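Local coordinates for protein molybdopterin adenylyltransferase (Helicobacter pylori, PDB 4XCW) that probably transfers an adenylyl group from ATP to molybdopterin, the activation step that precedes metal insertion in molybdenum cofactor biosynthesis, at residues M3-R16 against L38-D51. Residues are numbered along the deposited sequence; the frame is centred on the assembly and turned at random. Where two conformers were deposited one is given.
Sequences MQTIHIGVLSASDR and LLNPLEFHYEIVAD
His7 and His45 meet across two parallel strands, 6-13 and 42-49. Their rings lie rim to rim, with planes 25° apart, and neither covers the face of the other. His7 ND1 and His45 NE2 share a hydrogen bond of 3.1 Å; either nitrogen could be the donor. His7 holds its CG beside its own backbone N (chi1 -70°), which lets the ring lean toward the neighbouring strand. Glu43 runs alongside this ring and points the same way, bringing OE1 to 3.2 Å from His7 CE1. The carboxylate is turned 66° from the ring. Its charge may polarise the imidazole.

Ile8, Val10 and Phe44 pack on the other face of the sheet. Phe44 lies beside Ile8, with CD1 3.8 Å from Ile8 CB, and the same ring carbon, CD1, also touches Val10 CG2. The tip of Ile8 meets that of Leu38. Backbone hydrogen bonds join the strands from Ile6 to Ser14, in the regular parallel pattern.

Both ends are tied by side chains. Asn40 ND2 donates to Gln4 O at 2.8 Å, in the carbonyl plane, while Asn40 OD1 accepts from Gln165 N. Beyond the strands, Asp15 OD1 accepts from Asp51 N at 3.0 Å, on its syn side but well out of the carboxylate plane. Asp15 OD2 lies 3.4 Å from Asp51 OD2, a like-charge approach probably eased by the salt bridge from Arg83 to Asp15 OD2.

The pair forms a beta-alpha-beta unit with helix 25-37, which packs against Ile8, Val10 and Phe44. On the opposite face, helix 53-66 covers Leu11, Ala13 and Val49. Strand 42-49 is outermost in the chain's sheet, and strand 6-13 lies between it and strand 71-75.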
# COMPACT_ATOMS: atom_id res chain seq x y z
N MET B 3 34.85 11.64 -7.49
CA MET B 3 33.50 11.12 -7.32
C MET B 3 33.42 9.69 -7.82
O MET B 3 34.04 9.34 -8.82
CB MET B 3 32.48 11.98 -8.05
CG MET B 3 32.21 13.32 -7.41
SD MET B 3 30.99 14.23 -8.37
CE MET B 3 31.87 14.39 -9.92
N GLN B 4 32.67 8.86 -7.11
CA GLN B 4 32.47 7.48 -7.54
C GLN B 4 31.62 7.42 -8.79
O GLN B 4 30.71 8.23 -8.98
CB GLN B 4 31.82 6.66 -6.43
CG GLN B 4 32.78 6.20 -5.36
CD GLN B 4 32.09 5.46 -4.25
OE1 GLN B 4 31.06 5.90 -3.74
NE2 GLN B 4 32.64 4.31 -3.87
N THR B 5 31.94 6.47 -9.66
CA THR B 5 31.09 6.19 -10.81
C THR B 5 29.80 5.54 -10.34
O THR B 5 29.81 4.60 -9.55
CB THR B 5 31.79 5.27 -11.82
OG1 THR B 5 33.02 5.88 -12.23
CG2 THR B 5 30.90 5.05 -13.04
N ILE B 6 28.68 6.06 -10.82
CA ILE B 6 27.39 5.47 -10.51
C ILE B 6 26.95 4.63 -11.69
O ILE B 6 26.88 5.11 -12.82
CB ILE B 6 26.32 6.53 -10.19
CG1 ILE B 6 26.80 7.44 -9.05
CG2 ILE B 6 24.99 5.87 -9.83
CD1 ILE B 6 27.07 6.70 -7.75
N HIS B 7 26.70 3.35 -11.43
CA HIS B 7 26.20 2.45 -12.46
C HIS B 7 24.69 2.39 -12.39
O HIS B 7 24.11 2.17 -11.32
CB HIS B 7 26.83 1.07 -12.32
CG HIS B 7 28.28 1.03 -12.68
ND1 HIS B 7 28.72 0.77 -13.96
CD2 HIS B 7 29.39 1.26 -11.94
CE1 HIS B 7 30.03 0.82 -13.99
NE2 HIS B 7 30.47 1.12 -12.77
N ILE B 8 24.05 2.62 -13.53
CA ILE B 8 22.60 2.72 -13.59
C ILE B 8 22.02 1.78 -14.64
O ILE B 8 22.39 1.84 -15.81
CB ILE B 8 22.15 4.15 -13.90
CG1 ILE B 8 22.61 5.09 -12.79
CG2 ILE B 8 20.63 4.22 -14.04
CD1 ILE B 8 22.16 6.52 -12.98
N GLY B 9 21.12 0.90 -14.20
CA GLY B 9 20.43 0.01 -15.11
C GLY B 9 19.16 0.64 -15.65
O GLY B 9 18.42 1.29 -14.92
N VAL B 10 18.94 0.48 -16.95
CA VAL B 10 17.71 0.97 -17.58
C VAL B 10 17.10 -0.19 -18.35
O VAL B 10 17.65 -0.63 -19.36
CB VAL B 10 17.97 2.16 -18.51
CG1 VAL B 10 16.65 2.72 -19.06
CG2 VAL B 10 18.75 3.23 -17.78
N LEU B 11 15.97 -0.68 -17.87
CA LEU B 11 15.33 -1.85 -18.45
C LEU B 11 14.00 -1.49 -19.12
O LEU B 11 13.05 -1.12 -18.44
CB LEU B 11 15.10 -2.90 -17.37
CG LEU B 11 14.57 -4.23 -17.89
CD1 LEU B 11 15.50 -4.71 -18.98
CD2 LEU B 11 14.48 -5.26 -16.77
N SER B 12 13.95 -1.59 -20.44
CA SER B 12 12.70 -1.36 -21.16
C SER B 12 12.00 -2.69 -21.41
O SER B 12 12.54 -3.55 -22.10
CB SER B 12 12.94 -0.63 -22.48
OG SER B 12 11.74 -0.55 -23.23
N ALA B 13 10.82 -2.85 -20.83
CA ALA B 13 10.01 -4.05 -21.05
C ALA B 13 9.08 -3.80 -22.21
O ALA B 13 8.22 -2.91 -22.15
CB ALA B 13 9.23 -4.41 -19.80
N SER B 14 9.23 -4.58 -23.27
CA SER B 14 8.49 -4.33 -24.50
C SER B 14 8.49 -5.54 -25.43
O SER B 14 9.52 -6.19 -25.60
CB SER B 14 9.08 -3.12 -25.23
OG SER B 14 8.49 -2.95 -26.51
N ASP B 15 7.34 -5.83 -26.02
CA ASP B 15 7.24 -6.92 -26.98
C ASP B 15 7.65 -6.45 -28.38
O ASP B 15 7.70 -7.24 -29.32
CB ASP B 15 5.82 -7.50 -27.02
CG ASP B 15 5.49 -8.32 -25.78
OD1 ASP B 15 6.43 -8.90 -25.19
OD2 ASP B 15 4.30 -8.39 -25.41
N ARG B 16 7.95 -5.15 -28.48
CA ARG B 16 8.34 -4.51 -29.74
C ARG B 16 7.33 -4.75 -30.86
O ARG B 16 7.69 -5.08 -31.99
CB ARG B 16 9.72 -4.99 -30.18
CG ARG B 16 10.86 -4.15 -29.64
CD ARG B 16 12.12 -4.97 -29.44
NE ARG B 16 11.96 -5.95 -28.37
CZ ARG B 16 12.04 -7.26 -28.53
NH1 ARG B 16 12.28 -7.77 -29.73
NH2 ARG B 16 11.88 -8.07 -27.49
N LEU B 38 22.62 14.08 -11.52
CA LEU B 38 23.84 13.61 -10.87
C LEU B 38 25.11 14.25 -11.43
O LEU B 38 25.22 14.49 -12.63
CB LEU B 38 23.95 12.09 -11.01
CG LEU B 38 22.91 11.28 -10.24
CD1 LEU B 38 22.94 9.83 -10.66
CD2 LEU B 38 23.15 11.42 -8.75
N LEU B 39 26.06 14.52 -10.54
CA LEU B 39 27.34 15.08 -10.93
C LEU B 39 28.36 13.97 -11.21
O LEU B 39 29.36 14.20 -11.88
CB LEU B 39 27.87 16.01 -9.83
CG LEU B 39 26.98 17.22 -9.53
CD1 LEU B 39 27.47 17.96 -8.29
CD2 LEU B 39 26.95 18.16 -10.73
N ASN B 40 28.09 12.78 -10.69
CA ASN B 40 28.99 11.64 -10.85
C ASN B 40 29.21 11.28 -12.31
O ASN B 40 28.34 11.50 -13.14
CB ASN B 40 28.44 10.40 -10.14
CG ASN B 40 28.11 10.66 -8.69
OD1 ASN B 40 27.12 11.32 -8.37
ND2 ASN B 40 28.94 10.12 -7.79
N PRO B 41 30.39 10.72 -12.62
CA PRO B 41 30.48 9.99 -13.89
C PRO B 41 29.46 8.87 -13.90
O PRO B 41 29.34 8.12 -12.92
CB PRO B 41 31.92 9.46 -13.90
CG PRO B 41 32.42 9.61 -12.49
CD PRO B 41 31.67 10.76 -11.90
N LEU B 42 28.69 8.76 -14.97
CA LEU B 42 27.62 7.78 -15.03
C LEU B 42 27.89 6.73 -16.10
O LEU B 42 28.41 7.04 -17.17
CB LEU B 42 26.28 8.47 -15.30
CG LEU B 42 25.88 9.57 -14.32
CD1 LEU B 42 24.55 10.19 -14.72
CD2 LEU B 42 25.81 9.01 -12.91
N GLU B 43 27.55 5.49 -15.79
CA GLU B 43 27.58 4.43 -16.78
C GLU B 43 26.21 3.78 -16.83
O GLU B 43 25.72 3.26 -15.82
CB GLU B 43 28.67 3.40 -16.47
CG GLU B 43 30.08 3.98 -16.52
CD GLU B 43 31.16 2.92 -16.68
OE1 GLU B 43 30.81 1.74 -16.94
OE2 GLU B 43 32.35 3.26 -16.55
N PHE B 44 25.58 3.83 -18.00
CA PHE B 44 24.24 3.30 -18.16
C PHE B 44 24.24 1.91 -18.78
O PHE B 44 24.94 1.65 -19.75
CB PHE B 44 23.40 4.25 -19.02
CG PHE B 44 23.00 5.52 -18.32
CD1 PHE B 44 21.94 5.53 -17.43
CD2 PHE B 44 23.69 6.70 -18.55
CE1 PHE B 44 21.57 6.69 -16.79
CE2 PHE B 44 23.32 7.87 -17.91
CZ PHE B 44 22.26 7.86 -17.02
N HIS B 45 23.45 1.02 -18.19
CA HIS B 45 23.31 -0.34 -18.69
C HIS B 45 21.89 -0.55 -19.20
O HIS B 45 20.99 -0.84 -18.41
CB HIS B 45 23.65 -1.35 -17.60
CG HIS B 45 25.03 -1.19 -17.04
ND1 HIS B 45 26.13 -1.79 -17.61
CD2 HIS B 45 25.48 -0.49 -15.98
CE1 HIS B 45 27.21 -1.47 -16.92
NE2 HIS B 45 26.84 -0.68 -15.92
N TYR B 46 21.71 -0.40 -20.50
CA TYR B 46 20.38 -0.39 -21.09
C TYR B 46 20.07 -1.70 -21.80
O TYR B 46 20.91 -2.23 -22.53
CB TYR B 46 20.25 0.78 -22.07
CG TYR B 46 18.97 0.79 -22.88
CD1 TYR B 46 17.75 1.12 -22.30
CD2 TYR B 46 18.98 0.48 -24.24
CE1 TYR B 46 16.58 1.14 -23.04
CE2 TYR B 46 17.81 0.49 -24.99
CZ TYR B 46 16.61 0.83 -24.38
OH TYR B 46 15.45 0.85 -25.11
N GLU B 47 18.87 -2.22 -21.59
CA GLU B 47 18.43 -3.44 -22.24
C GLU B 47 16.94 -3.38 -22.55
O GLU B 47 16.16 -2.90 -21.74
CB GLU B 47 18.71 -4.67 -21.36
CG GLU B 47 20.15 -5.11 -21.34
CD GLU B 47 20.32 -6.47 -20.69
OE1 GLU B 47 21.47 -6.96 -20.65
OE2 GLU B 47 19.31 -7.05 -20.24
N ILE B 48 16.58 -3.87 -23.73
CA ILE B 48 15.18 -4.05 -24.09
C ILE B 48 14.83 -5.51 -23.88
O ILE B 48 15.49 -6.39 -24.44
CB ILE B 48 14.90 -3.65 -25.55
CG1 ILE B 48 15.44 -2.25 -25.83
CG2 ILE B 48 13.40 -3.71 -25.84
CD1 ILE B 48 15.14 -1.74 -27.23
N VAL B 49 13.81 -5.78 -23.09
CA VAL B 49 13.43 -7.14 -22.76
C VAL B 49 11.94 -7.38 -23.02
O VAL B 49 11.11 -6.52 -22.73
CB VAL B 49 13.78 -7.46 -21.28
CG1 VAL B 49 13.24 -8.82 -20.87
CG2 VAL B 49 15.28 -7.41 -21.10
N ALA B 50 11.62 -8.54 -23.60
CA ALA B 50 10.23 -8.90 -23.87
C ALA B 50 9.41 -8.99 -22.58
O ALA B 50 9.96 -9.16 -21.49
CB ALA B 50 10.18 -10.22 -24.63
N ASP B 51 8.09 -8.88 -22.71
CA ASP B 51 7.20 -8.96 -21.56
C ASP B 51 7.07 -10.39 -21.05
O ASP B 51 5.96 -10.91 -20.91
CB ASP B 51 5.81 -8.43 -21.91
CG ASP B 51 5.75 -6.92 -21.91
OD1 ASP B 51 6.25 -6.30 -20.95
OD2 ASP B 51 5.19 -6.35 -22.87
O HOH W 1 5.50 -3.37 -21.80